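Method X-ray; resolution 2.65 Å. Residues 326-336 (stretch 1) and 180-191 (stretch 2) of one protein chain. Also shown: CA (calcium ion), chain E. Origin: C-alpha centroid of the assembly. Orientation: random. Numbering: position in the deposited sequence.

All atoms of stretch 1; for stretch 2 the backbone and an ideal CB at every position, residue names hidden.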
ATOM      1  N   GLY A 326       6.987  -1.069   0.662  1.00 29.21           N
ATOM      2  CA  GLY A 326       6.025  -0.132   1.215  1.00 30.53           C
ATOM      3  C   GLY A 326       5.148  -0.747   2.292  1.00 32.50           C
ATOM      4  O   GLY A 326       4.899  -0.125   3.331  1.00 30.66           O
ATOM      5  N   LEU A 327       4.669  -1.969   2.064  1.00 28.91           N
ATOM      6  CA  LEU A 327       3.766  -2.623   3.000  1.00 32.19           C
ATOM      7  C   LEU A 327       4.490  -3.368   4.114  1.00 34.02           C
ATOM      8  O   LEU A 327       3.850  -3.741   5.101  1.00 32.12           O
ATOM      9  CB  LEU A 327       2.838  -3.587   2.251  1.00 31.44           C
ATOM     10  CG  LEU A 327       1.900  -2.856   1.278  1.00 32.74           C
ATOM     11  CD1 LEU A 327       0.997  -3.830   0.526  1.00 30.26           C
ATOM     12  CD2 LEU A 327       1.064  -1.801   2.006  1.00 30.58           C
ATOM     13  N   GLN A 328       5.800  -3.578   3.992  1.00 32.64           N
ATOM     14  CA  GLN A 328       6.579  -4.269   5.019  1.00 32.22           C
ATOM     15  C   GLN A 328       5.992  -5.644   5.321  1.00 30.31           C
ATOM     16  O   GLN A 328       5.825  -6.033   6.479  1.00 32.79           O
ATOM     17  CB  GLN A 328       6.680  -3.431   6.295  1.00 29.01           C
ATOM     18  CG  GLN A 328       7.584  -2.234   6.189  1.00 29.23           C
ATOM     19  CD  GLN A 328       9.044  -2.619   5.974  1.00 34.96           C
ATOM     20  OE1 GLN A 328       9.711  -3.097   6.893  1.00 42.74           O
ATOM     21  NE2 GLN A 328       9.547  -2.407   4.760  1.00 30.82           N
ATOM     22  N   VAL A 329       5.668  -6.382   4.257  1.00 29.87           N
ATOM     23  CA  VAL A 329       5.146  -7.737   4.416  1.00 31.58           C
ATOM     24  C   VAL A 329       6.278  -8.703   4.761  1.00 33.38           C
ATOM     25  O   VAL A 329       7.465  -8.426   4.562  1.00 31.33           O
ATOM     26  CB  VAL A 329       4.396  -8.196   3.152  1.00 33.75           C
ATOM     27  CG1 VAL A 329       3.228  -7.264   2.843  1.00 32.95           C
ATOM     28  CG2 VAL A 329       5.366  -8.308   1.954  1.00 28.67           C
ATOM     29  N   ARG A 330       5.895  -9.864   5.283  1.00 34.41           N
ATOM     30  CA  ARG A 330       6.827 -10.952   5.524  1.00 36.22           C
ATOM     31  C   ARG A 330       6.968 -11.882   4.322  1.00 40.11           C
ATOM     32  O   ARG A 330       8.017 -12.519   4.157  1.00 42.19           O
ATOM     33  CB  ARG A 330       6.381 -11.752   6.753  1.00 36.73           C
ATOM     34  CG  ARG A 330       7.054 -13.099   6.897  1.00 39.99           C
ATOM     35  CD  ARG A 330       7.318 -13.435   8.341  1.00 46.09           C
ATOM     36  NE  ARG A 330       7.876 -14.776   8.474  1.00 55.87           N
ATOM     37  CZ  ARG A 330       8.099 -15.385   9.635  1.00 57.19           C
ATOM     38  NH1 ARG A 330       7.805 -14.774  10.773  1.00 50.30           N
ATOM     39  NH2 ARG A 330       8.612 -16.610   9.652  1.00 62.35           N
ATOM     40  N   GLY A 331       5.948 -11.960   3.474  1.00 35.15           N
ATOM     41  CA  GLY A 331       5.993 -12.869   2.351  1.00 34.99           C
ATOM     42  C   GLY A 331       4.959 -12.446   1.339  1.00 36.37           C
ATOM     43  O   GLY A 331       4.212 -11.486   1.547  1.00 34.87           O
ATOM     44  N   MET A 332       4.931 -13.178   0.227  1.00 34.67           N
ATOM     45  CA  MET A 332       3.947 -12.911  -0.808  1.00 35.77           C
ATOM     46  C   MET A 332       3.524 -14.213  -1.469  1.00 36.85           C
ATOM     47  O   MET A 332       4.277 -15.189  -1.499  1.00 40.83           O
ATOM     48  CB  MET A 332       4.467 -11.917  -1.852  1.00 35.52           C
ATOM     49  CG  MET A 332       5.867 -12.171  -2.310  1.00 43.60           C
ATOM     50  SD  MET A 332       6.395 -11.014  -3.594  1.00 49.72           S
ATOM     51  CE  MET A 332       7.838 -11.898  -4.156  1.00 46.16           C
ATOM     52  N   LEU A 333       2.299 -14.218  -1.983  1.00 36.48           N
ATOM     53  CA  LEU A 333       1.700 -15.394  -2.600  1.00 37.78           C
ATOM     54  C   LEU A 333       1.264 -15.035  -4.013  1.00 37.33           C
ATOM     55  O   LEU A 333       0.487 -14.094  -4.200  1.00 33.32           O
ATOM     56  CB  LEU A 333       0.505 -15.890  -1.783  1.00 37.26           C
ATOM     57  CG  LEU A 333       0.773 -16.517  -0.407  1.00 38.57           C
ATOM     58  CD1 LEU A 333       1.119 -15.491   0.667  1.00 34.73           C
ATOM     59  CD2 LEU A 333      -0.432 -17.326   0.003  1.00 38.14           C
ATOM     60  N   LEU A 334       1.780 -15.764  -5.001  1.00 39.64           N
ATOM     61  CA  LEU A 334       1.283 -15.675  -6.373  1.00 39.05           C
ATOM     62  C   LEU A 334       0.131 -16.661  -6.522  1.00 38.27           C
ATOM     63  O   LEU A 334       0.327 -17.873  -6.385  1.00 39.70           O
ATOM     64  CB  LEU A 334       2.392 -15.976  -7.385  1.00 37.72           C
ATOM     65  CG  LEU A 334       3.632 -15.068  -7.286  1.00 40.05           C
ATOM     66  CD1 LEU A 334       4.717 -15.447  -8.290  1.00 35.85           C
ATOM     67  CD2 LEU A 334       3.220 -13.620  -7.472  1.00 36.62           C
ATOM     68  N   ALA A 335      -1.068 -16.145  -6.775  1.00 37.32           N
ATOM     69  CA  ALA A 335      -2.278 -16.949  -6.714  1.00 40.35           C
ATOM     70  C   ALA A 335      -3.023 -16.894  -8.039  1.00 42.33           C
ATOM     71  O   ALA A 335      -2.719 -16.088  -8.920  1.00 43.14           O
ATOM     72  CB  ALA A 335      -3.188 -16.481  -5.575  1.00 36.94           C
ATOM     73  N   GLY A 336      -4.012 -17.765  -8.156  1.00 45.74           N
ATOM     74  CA  GLY A 336      -4.863 -17.915  -9.317  1.00 47.40           C
ATOM     75  C   GLY A 336      -4.583 -19.226 -10.028  1.00 55.54           C
ATOM     76  O   GLY A 336      -3.479 -19.779  -9.956  1.00 54.72           O
ATOM     77  N   UNK A 180       2.858 -22.440   5.593  1.00 49.44           N
ATOM     78  CA  UNK A 180       2.001 -21.970   6.668  1.00 46.93           C
ATOM     79  C   UNK A 180       2.290 -20.485   6.839  1.00 46.70           C
ATOM     80  O   UNK A 180       3.406 -20.030   6.574  1.00 50.98           O
ATOM     81  CB  UNK A 180       2.234 -22.747   7.965  1.00 46.93           C
ATOM     82  N   UNK A 181       1.287 -19.719   7.250  1.00 46.10           N
ATOM     83  CA  UNK A 181       1.428 -18.268   7.338  1.00 44.75           C
ATOM     84  C   UNK A 181       1.659 -17.848   8.785  1.00 45.62           C
ATOM     85  O   UNK A 181       0.935 -18.280   9.688  1.00 45.03           O
ATOM     86  CB  UNK A 181       0.191 -17.569   6.771  1.00 44.75           C
ATOM     87  N   UNK A 182       2.678 -17.023   8.999  1.00 44.75           N
ATOM     88  CA  UNK A 182       2.990 -16.520  10.329  1.00 46.60           C
ATOM     89  C   UNK A 182       2.089 -15.331  10.649  1.00 45.76           C
ATOM     90  O   UNK A 182       1.356 -14.834   9.790  1.00 41.33           O
ATOM     91  CB  UNK A 182       4.465 -16.125  10.430  1.00 46.60           C
ATOM     92  N   UNK A 183       2.083 -14.865  11.896  1.00 48.11           N
ATOM     93  CA  UNK A 183       1.250 -13.672  12.180  1.00 48.09           C
ATOM     94  C   UNK A 183       1.965 -12.375  11.820  1.00 46.30           C
ATOM     95  O   UNK A 183       2.341 -11.548  12.664  1.00 49.33           O
ATOM     96  CB  UNK A 183       0.856 -13.639  13.658  1.00 48.09           C
ATOM     97  N   UNK A 184       2.173 -12.192  10.521  1.00 45.81           N
ATOM     98  CA  UNK A 184       2.718 -10.967   9.949  1.00 44.75           C
ATOM     99  C   UNK A 184       1.871 -10.646   8.723  1.00 41.70           C
ATOM    100  O   UNK A 184       0.832 -11.274   8.504  1.00 44.32           O
ATOM    101  CB  UNK A 184       4.199 -11.111   9.593  1.00 44.75           C
ATOM    102  N   UNK A 185       2.272  -9.650   7.933  1.00 39.16           N
ATOM    103  CA  UNK A 185       1.506  -9.324   6.739  1.00 34.03           C
ATOM    104  C   UNK A 185       1.988 -10.155   5.571  1.00 35.34           C
ATOM    105  O   UNK A 185       3.173 -10.472   5.463  1.00 35.69           O
ATOM    106  CB  UNK A 185       1.610  -7.833   6.413  1.00 34.03           C
ATOM    107  N   UNK A 186       1.063 -10.477   4.672  1.00 37.58           N
ATOM    108  CA  UNK A 186       1.392 -11.191   3.450  1.00 34.55           C
ATOM    109  C   UNK A 186       0.705 -10.501   2.285  1.00 34.57           C
ATOM    110  O   UNK A 186      -0.474 -10.140   2.377  1.00 35.94           O
ATOM    111  CB  UNK A 186       0.980 -12.662   3.538  1.00 34.55           C
ATOM    112  N   UNK A 187       1.458 -10.283   1.212  1.00 33.71           N
ATOM    113  CA  UNK A 187       0.931  -9.718  -0.019  1.00 33.80           C
ATOM    114  C   UNK A 187       0.432 -10.846  -0.912  1.00 32.32           C
ATOM    115  O   UNK A 187       1.106 -11.866  -1.074  1.00 33.72           O
ATOM    116  CB  UNK A 187       1.992  -8.881  -0.737  1.00 33.80           C
ATOM    117  N   UNK A 188      -0.761 -10.680  -1.475  1.00 31.42           N
ATOM    118  CA  UNK A 188      -1.322 -11.650  -2.413  1.00 33.55           C
ATOM    119  C   UNK A 188      -1.498 -10.971  -3.766  1.00 31.88           C
ATOM    120  O   UNK A 188      -2.085  -9.885  -3.847  1.00 33.27           O
ATOM    121  CB  UNK A 188      -2.652 -12.210  -1.904  1.00 33.55           C
ATOM    122  N   UNK A 189      -0.982 -11.607  -4.820  1.00 34.34           N
ATOM    123  CA  UNK A 189      -1.075 -11.123  -6.197  1.00 34.81           C
ATOM    124  C   UNK A 189      -1.645 -12.221  -7.083  1.00 34.73           C
ATOM    125  O   UNK A 189      -1.323 -13.400  -6.900  1.00 33.88           O
ATOM    126  CB  UNK A 189       0.292 -10.670  -6.713  1.00 34.81           C
ATOM    127  N   UNK A 190      -2.463 -11.831  -8.064  1.00 35.27           N
ATOM    128  CA  UNK A 190      -2.978 -12.776  -9.046  1.00 34.96           C
ATOM    129  C   UNK A 190      -2.989 -12.127 -10.417  1.00 36.96           C
ATOM    130  O   UNK A 190      -3.561 -11.045 -10.586  1.00 36.35           O
ATOM    131  CB  UNK A 190      -4.380 -13.255  -8.665  1.00 34.96           C
ATOM    132  N   UNK A 191      -2.378 -12.804 -11.391  1.00 38.42           N
ATOM    133  CA  UNK A 191      -2.287 -12.322 -12.765  1.00 36.75           C
ATOM    134  C   UNK A 191      -3.316 -13.068 -13.599  1.00 41.83           C
ATOM    135  O   UNK A 191      -3.258 -14.298 -13.707  1.00 45.98           O
ATOM    136  CB  UNK A 191      -0.878 -12.509 -13.332  1.00 36.75           C
TER
HETATM  137 CA    CA E 404       3.338  -9.701  13.949  1.00 78.76          CA

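Along 187 to 189 the backbones run parallel, and successive side chains take alternate faces; the loop before it must be read site by site.

Position 180 has nothing of stretch 1 within reach and accepts almost anything; it is T180. Position 181 starts sideways, and a long side chain, for instance an apolar one, could come nearer. L181 does so, its CD2 lying 4.3 Å from L333 CD1.

At 182 the ideal CB points toward R330, 3.6 Å from NH1. A flexible polar or acidic chain would suit. The residue is Q182, whose CG packs over one face of the guanidinium, 3.3 Å from R330 NH2. Position 183 points away, and its phi of -83° permits proline; P183 gives its carbonyl O to the calcium at 2.5 Å.

Position 184 points toward R330, with the calcium also nearby, so an acid is the obvious choice, aspartate or perhaps glutamate. D184 serves both cations: OD2 accepts from R330 NH1 at 3.2 Å in a salt bridge at the edge of the guanidinium, while OD1 binds the calcium at 2.7 Å.

Position 185 sets its CB sideways, 4.0 Å from V329 CG1, with the carbonyls of L327 and Q328 farther out. Many medium-sized chains would fit. H185 brings CD2 to 3.9 Å from Q328 O, and its backbone O accepts from R330 N at 2.8 Å.

At 186, G331 leaves open space on the face that L333 shares, inviting a large flat ring. Y186 fills it: a CB on G331 would lie 2.9 Å from Y186 CE1, a clash. Its OH accepts from Q182 N at 2.9 Å, bracing the preceding loop.

Position 187 turns to the other face, among V329, M332 and L327, and calls for a branched or long apolar chain. L187 meets M332 CB with its CB at 4.0 Å and L327 CD1 with its CD1 at 4.0 Å. Its N donates to G331 O at 3.0 Å and its O accepts from L333 N at 2.8 Å.

Position 188 returns to the L333 and A335 face, where beta-branched residues suit the extended backbone; V188 places CG1 4.2 Å from A335 CB. At 189, beside M332 and L334, another apolar chain fits. L189 sets CD1 4.2 Å from M332 CB.

At 190 the CB already lies 3.3 Å from A335 O, a distance that does not rule out larger residues; A190 adds nothing beyond it. The CB of 191 has no stretch 1 atom within 5.5 Å; beta-branched V191 suits its extended backbone.

Stretch 2 (180-191) TLQPDHYLVLAV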
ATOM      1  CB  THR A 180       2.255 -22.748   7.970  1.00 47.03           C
ATOM      2  OG1 THR A 180       1.112 -22.652   8.829  1.00 50.54           O
ATOM      3  CG2 THR A 180       3.467 -22.196   8.695  1.00 45.57           C
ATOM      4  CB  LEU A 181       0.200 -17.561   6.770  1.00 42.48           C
ATOM      5  CG  LEU A 181      -0.024 -17.779   5.275  1.00 41.93           C
ATOM      6  CD1 LEU A 181      -1.139 -16.891   4.779  1.00 45.32           C
ATOM      7  CD2 LEU A 181       1.237 -17.508   4.498  1.00 41.03           C
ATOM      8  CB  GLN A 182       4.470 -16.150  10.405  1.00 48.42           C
ATOM      9  CG  GLN A 182       5.425 -17.322  10.181  1.00 49.10           C
ATOM     10  CD  GLN A 182       5.220 -18.465  11.177  1.00 55.67           C
ATOM     11  OE1 GLN A 182       5.012 -18.246  12.379  1.00 50.46           O
ATOM     12  NE2 GLN A 182       5.271 -19.699  10.670  1.00 57.21           N
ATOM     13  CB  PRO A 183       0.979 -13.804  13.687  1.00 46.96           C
ATOM     14  CG  PRO A 183       1.482 -15.150  14.096  1.00 45.82           C
ATOM     15  CD  PRO A 183       2.561 -15.502  13.132  1.00 44.56           C
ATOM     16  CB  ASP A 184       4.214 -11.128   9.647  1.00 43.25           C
ATOM     17  CG  ASP A 184       5.044 -11.329  10.911  1.00 49.17           C
ATOM     18  OD1 ASP A 184       4.843 -10.580  11.901  1.00 58.32           O
ATOM     19  OD2 ASP A 184       5.893 -12.244  10.928  1.00 52.98           O
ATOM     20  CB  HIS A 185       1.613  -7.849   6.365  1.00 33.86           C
ATOM     21  CG  HIS A 185       1.478  -6.922   7.524  1.00 34.31           C
ATOM     22  ND1 HIS A 185       0.462  -7.029   8.448  1.00 34.28           N
ATOM     23  CD2 HIS A 185       2.231  -5.868   7.909  1.00 33.15           C
ATOM     24  CE1 HIS A 185       0.596  -6.081   9.357  1.00 34.59           C
ATOM     25  NE2 HIS A 185       1.667  -5.370   9.058  1.00 35.71           N
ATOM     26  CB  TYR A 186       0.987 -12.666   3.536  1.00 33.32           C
ATOM     27  CG  TYR A 186       1.862 -13.470   4.478  1.00 37.39           C
ATOM     28  CD1 TYR A 186       2.996 -14.122   4.014  1.00 35.72           C
ATOM     29  CD2 TYR A 186       1.567 -13.557   5.840  1.00 40.35           C
ATOM     30  CE1 TYR A 186       3.811 -14.847   4.864  1.00 34.99           C
ATOM     31  CE2 TYR A 186       2.377 -14.285   6.702  1.00 42.21           C
ATOM     32  CZ  TYR A 186       3.500 -14.928   6.199  1.00 40.74           C
ATOM     33  OH  TYR A 186       4.314 -15.654   7.035  1.00 42.33           O
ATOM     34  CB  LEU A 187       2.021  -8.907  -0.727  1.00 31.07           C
ATOM     35  CG  LEU A 187       1.747  -8.175  -2.038  1.00 32.30           C
ATOM     36  CD1 LEU A 187       0.739  -7.063  -1.855  1.00 31.67           C
ATOM     37  CD2 LEU A 187       3.042  -7.615  -2.604  1.00 34.67           C
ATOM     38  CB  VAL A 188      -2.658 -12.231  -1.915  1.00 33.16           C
ATOM     39  CG1 VAL A 188      -3.230 -13.189  -2.946  1.00 32.62           C
ATOM     40  CG2 VAL A 188      -2.479 -12.917  -0.569  1.00 29.83           C
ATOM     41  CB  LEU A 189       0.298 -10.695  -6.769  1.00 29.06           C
ATOM     42  CG  LEU A 189       1.177  -9.707  -5.999  1.00 30.92           C
ATOM     43  CD1 LEU A 189       2.025 -10.422  -4.966  1.00 34.94           C
ATOM     44  CD2 LEU A 189       2.051  -8.936  -6.950  1.00 31.42           C
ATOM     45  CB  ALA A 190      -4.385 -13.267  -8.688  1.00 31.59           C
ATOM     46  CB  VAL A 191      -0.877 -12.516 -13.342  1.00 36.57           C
ATOM     47  CG1 VAL A 191      -0.766 -11.868 -14.718  1.00 41.53           C
ATOM     48  CG2 VAL A 191       0.168 -11.960 -12.400  1.00 37.55           C
TER
HETATM   49  O   HOH W   1       1.059  -8.941  15.417  1.00 55.62           O
HETATM   50  O   HOH W   2       5.459  -8.732  14.147  1.00 65.99           O
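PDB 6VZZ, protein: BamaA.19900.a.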